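Long-range contact in hypothetical 27.5 kDa protein in SPX19-GCR2 intergenic region (Saccharomyces cerevisiae, PDB 1JZT), which catalyses the interconversion of the R and S epimers of NAD(P)HX, the hydrated, damaged form of NAD(P)H, so that both can be repaired: residues P67-A78 with Y102-N110. Sequence-based numbering, arbitrary orientation.
Sequences PGNNGGDGLVCA and YKQLVHQLN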
loop_
_atom_site.group_PDB
_atom_site.type_symbol
_atom_site.label_atom_id
_atom_site.label_comp_id
_atom_site.label_asym_id
_atom_site.label_seq_id
_atom_site.Cartn_x
_atom_site.Cartn_y
_atom_site.Cartn_z
ATOM N N PRO A 67 10.999 -1.260 -4.772
ATOM C CA PRO A 67 11.892 -0.294 -5.417
ATOM C C PRO A 67 11.232 0.769 -6.295
ATOM O O PRO A 67 11.924 1.607 -6.872
ATOM C CB PRO A 67 12.826 -1.195 -6.210
ATOM C CG PRO A 67 11.873 -2.235 -6.726
ATOM C CD PRO A 67 10.967 -2.530 -5.526
ATOM N N GLY A 68 9.906 0.741 -6.409
ATOM C CA GLY A 68 9.247 1.725 -7.245
ATOM C C GLY A 68 8.199 2.560 -6.533
ATOM O O GLY A 68 8.276 2.789 -5.328
ATOM N N ASN A 69 7.216 3.009 -7.306
ATOM C CA ASN A 69 6.108 3.833 -6.835
ATOM C C ASN A 69 5.375 3.252 -5.616
ATOM O O ASN A 69 5.069 3.974 -4.666
ATOM C CB ASN A 69 5.107 4.012 -7.982
ATOM C CG ASN A 69 3.914 4.858 -7.593
ATOM O OD1 ASN A 69 4.040 6.067 -7.411
ATOM N ND2 ASN A 69 2.744 4.227 -7.464
ATOM N N ASN A 70 5.074 1.955 -5.662
ATOM C CA ASN A 70 4.364 1.299 -4.569
ATOM C C ASN A 70 5.163 1.477 -3.278
ATOM O O ASN A 70 4.604 1.818 -2.234
ATOM C CB ASN A 70 4.156 -0.190 -4.880
ATOM C CG ASN A 70 2.904 -0.763 -4.210
ATOM O OD1 ASN A 70 1.802 -0.219 -4.358
ATOM N ND2 ASN A 70 3.063 -1.870 -3.496
ATOM N N GLY A 71 6.474 1.255 -3.357
ATOM C CA GLY A 71 7.322 1.410 -2.190
ATOM C C GLY A 71 7.300 2.842 -1.684
ATOM O O GLY A 71 7.305 3.076 -0.477
ATOM N N GLY A 72 7.272 3.801 -2.606
ATOM C CA GLY A 72 7.242 5.200 -2.215
ATOM C C GLY A 72 6.008 5.491 -1.377
ATOM O O GLY A 72 6.086 6.193 -0.363
ATOM N N ASP A 73 4.864 4.956 -1.804
ATOM C CA ASP A 73 3.612 5.148 -1.074
ATOM C C ASP A 73 3.788 4.589 0.338
ATOM O O ASP A 73 3.271 5.141 1.307
ATOM C CB ASP A 73 2.446 4.421 -1.767
ATOM C CG ASP A 73 2.032 5.070 -3.087
ATOM O OD1 ASP A 73 2.481 6.190 -3.390
ATOM O OD2 ASP A 73 1.244 4.449 -3.824
ATOM N N GLY A 74 4.526 3.489 0.445
ATOM C CA GLY A 74 4.763 2.885 1.745
ATOM C C GLY A 74 5.618 3.753 2.652
ATOM O O GLY A 74 5.388 3.805 3.866
ATOM N N LEU A 75 6.612 4.427 2.080
ATOM C CA LEU A 75 7.492 5.297 2.859
ATOM C C LEU A 75 6.684 6.440 3.480
ATOM O O LEU A 75 6.937 6.842 4.621
ATOM C CB LEU A 75 8.613 5.862 1.973
ATOM C CG LEU A 75 9.529 4.828 1.306
ATOM C CD1 LEU A 75 10.634 5.523 0.496
ATOM C CD2 LEU A 75 10.130 3.937 2.372
ATOM N N VAL A 76 5.720 6.959 2.723
ATOM C CA VAL A 76 4.849 8.034 3.201
ATOM C C VAL A 76 3.960 7.471 4.321
ATOM O O VAL A 76 3.821 8.069 5.386
ATOM C CB VAL A 76 3.938 8.559 2.070
ATOM C CG1 VAL A 76 2.862 9.482 2.641
ATOM C CG2 VAL A 76 4.771 9.307 1.040
ATOM N N CYS A 77 3.355 6.318 4.054
ATOM C CA CYS A 77 2.482 5.644 5.012
ATOM C C CYS A 77 3.155 5.478 6.370
ATOM O O CYS A 77 2.558 5.741 7.407
ATOM C CB CYS A 77 2.095 4.272 4.467
ATOM S SG CYS A 77 1.222 3.214 5.648
ATOM N N ALA A 78 4.402 5.023 6.350
ATOM C CA ALA A 78 5.167 4.809 7.563
ATOM C C ALA A 78 5.291 6.070 8.419
ATOM O O ALA A 78 5.214 5.996 9.649
ATOM C CB ALA A 78 6.549 4.270 7.213
ATOM N N TYR A 102 12.457 9.537 -3.490
ATOM C CA TYR A 102 12.508 8.375 -2.604
ATOM C C TYR A 102 13.542 8.600 -1.507
ATOM O O TYR A 102 13.327 8.221 -0.358
ATOM C CB TYR A 102 12.873 7.098 -3.378
ATOM C CG TYR A 102 11.868 6.677 -4.428
ATOM C CD1 TYR A 102 10.589 7.239 -4.477
ATOM C CD2 TYR A 102 12.194 5.705 -5.370
ATOM C CE1 TYR A 102 9.665 6.840 -5.442
ATOM C CE2 TYR A 102 11.283 5.298 -6.333
ATOM C CZ TYR A 102 10.023 5.866 -6.368
ATOM O OH TYR A 102 9.126 5.461 -7.327
ATOM N N LYS A 103 14.668 9.211 -1.868
ATOM C CA LYS A 103 15.733 9.480 -0.902
ATOM C C LYS A 103 15.232 10.479 0.136
ATOM O O LYS A 103 15.529 10.364 1.330
ATOM C CB LYS A 103 16.966 10.062 -1.605
ATOM C CG LYS A 103 17.532 9.225 -2.755
ATOM C CD LYS A 103 18.578 10.030 -3.532
ATOM C CE LYS A 103 19.142 9.282 -4.743
ATOM N NZ LYS A 103 20.024 8.140 -4.364
ATOM N N GLN A 104 14.483 11.472 -0.330
ATOM C CA GLN A 104 13.945 12.493 0.561
ATOM C C GLN A 104 12.925 11.875 1.513
ATOM O O GLN A 104 12.866 12.237 2.695
ATOM C CB GLN A 104 13.300 13.616 -0.251
ATOM C CG GLN A 104 14.277 14.399 -1.122
ATOM C CD GLN A 104 13.572 15.402 -2.018
ATOM O OE1 GLN A 104 12.656 15.047 -2.765
ATOM N NE2 GLN A 104 14.001 16.661 -1.958
ATOM N N LEU A 105 12.129 10.934 1.005
ATOM C CA LEU A 105 11.123 10.271 1.836
ATOM C C LEU A 105 11.807 9.476 2.953
ATOM O O LEU A 105 11.270 9.355 4.058
ATOM C CB LEU A 105 10.228 9.358 0.979
ATOM C CG LEU A 105 9.181 10.078 0.103
ATOM C CD1 LEU A 105 8.482 9.091 -0.815
ATOM C CD2 LEU A 105 8.170 10.790 0.993
ATOM N N VAL A 106 13.001 8.955 2.669
ATOM C CA VAL A 106 13.755 8.202 3.669
ATOM C C VAL A 106 14.297 9.151 4.733
ATOM O O VAL A 106 14.286 8.837 5.924
ATOM C CB VAL A 106 14.919 7.411 3.024
ATOM C CG1 VAL A 106 15.818 6.799 4.106
ATOM C CG2 VAL A 106 14.354 6.307 2.146
ATOM N N HIS A 107 14.771 10.317 4.308
ATOM C CA HIS A 107 15.272 11.292 5.268
ATOM C C HIS A 107 14.127 11.717 6.185
ATOM O O HIS A 107 14.325 11.940 7.376
ATOM C CB HIS A 107 15.859 12.508 4.547
ATOM C CG HIS A 107 17.171 12.237 3.875
ATOM N ND1 HIS A 107 17.858 13.200 3.171
ATOM C CD2 HIS A 107 17.927 11.114 3.812
ATOM C CE1 HIS A 107 18.983 12.685 2.703
ATOM N NE2 HIS A 107 19.049 11.421 3.078
ATOM N N GLN A 108 12.924 11.820 5.633
ATOM C CA GLN A 108 11.772 12.201 6.435
ATOM C C GLN A 108 11.484 11.138 7.500
ATOM O O GLN A 108 11.029 11.456 8.598
ATOM C CB GLN A 108 10.558 12.424 5.530
ATOM C CG GLN A 108 10.716 13.642 4.618
ATOM C CD GLN A 108 9.758 13.634 3.443
ATOM O OE1 GLN A 108 8.603 13.237 3.576
ATOM N NE2 GLN A 108 10.233 14.086 2.287
ATOM N N LEU A 109 11.758 9.875 7.184
ATOM C CA LEU A 109 11.537 8.806 8.152
ATOM C C LEU A 109 12.574 8.908 9.275
ATOM O O LEU A 109 12.252 8.709 10.450
ATOM C CB LEU A 109 11.613 7.435 7.462
ATOM C CG LEU A 109 10.429 7.115 6.535
ATOM C CD1 LEU A 109 10.666 5.813 5.788
ATOM C CD2 LEU A 109 9.147 7.014 7.370
ATOM N N ASN A 110 13.815 9.234 8.920
ATOM C CA ASN A 110 14.868 9.377 9.927
ATOM C C ASN A 110 14.476 10.511 10.872
ATOM O O ASN A 110 14.630 10.408 12.092
ATOM C CB ASN A 110 16.208 9.701 9.264
ATOM C CG ASN A 110 16.624 8.653 8.253
ATOM O OD1 ASN A 110 16.351 7.467 8.425
ATOM N ND2 ASN A 110 17.304 9.086 7.198
HETATM O O HOH W 1 6.812 6.562 -8.153
HETATM O O HOH W 2 8.473 9.501 4.655
#
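Leu75 is a knob set in a hole formed by Tyr102, Leu105, Val106 and Leu109, where two neighbouring helices of a Rossmann-like alpha/beta fold pack side by side. The helices run nearly parallel, 21° apart, and the axes of 69-78 and 102-110 come within 9.4 Å at their closest. One methyl of Leu75, CD1, reaches Leu105 CB at 3.9 Å and also touches Val106 CG2. The other, CD2, meets Leu109 CD1, and these two side chains cross at about a right angle. Leu105 reaches between Gly72 and Val76: CD1 lies by Gly72 O, and CD2 is 3.7 Å from Val76 CG2. Leu109 CD2 packs on Ala78 CB. Val90 of strand 88-91 touches Leu75, Ala78 and Leu109, so the contact rests on the central sheet.

Tyr102 extends its ring to the start of helix 69-83, where Gly68 is the N-cap. Gly72 leaves room for the ring, whose CE1 is 4.4 Å from Gly72 CA. Asn69 to Asp73 are predicted to bind NADPHX.

No direct hydrogen bond joins the helices; waters bridge them. One water donates to both Leu75 O and Leu105 O. Another, in the plane of the Tyr102 ring, lies 2.7 Å from Tyr102 OH and donates to Asn69 OD1 at 2.9 Å.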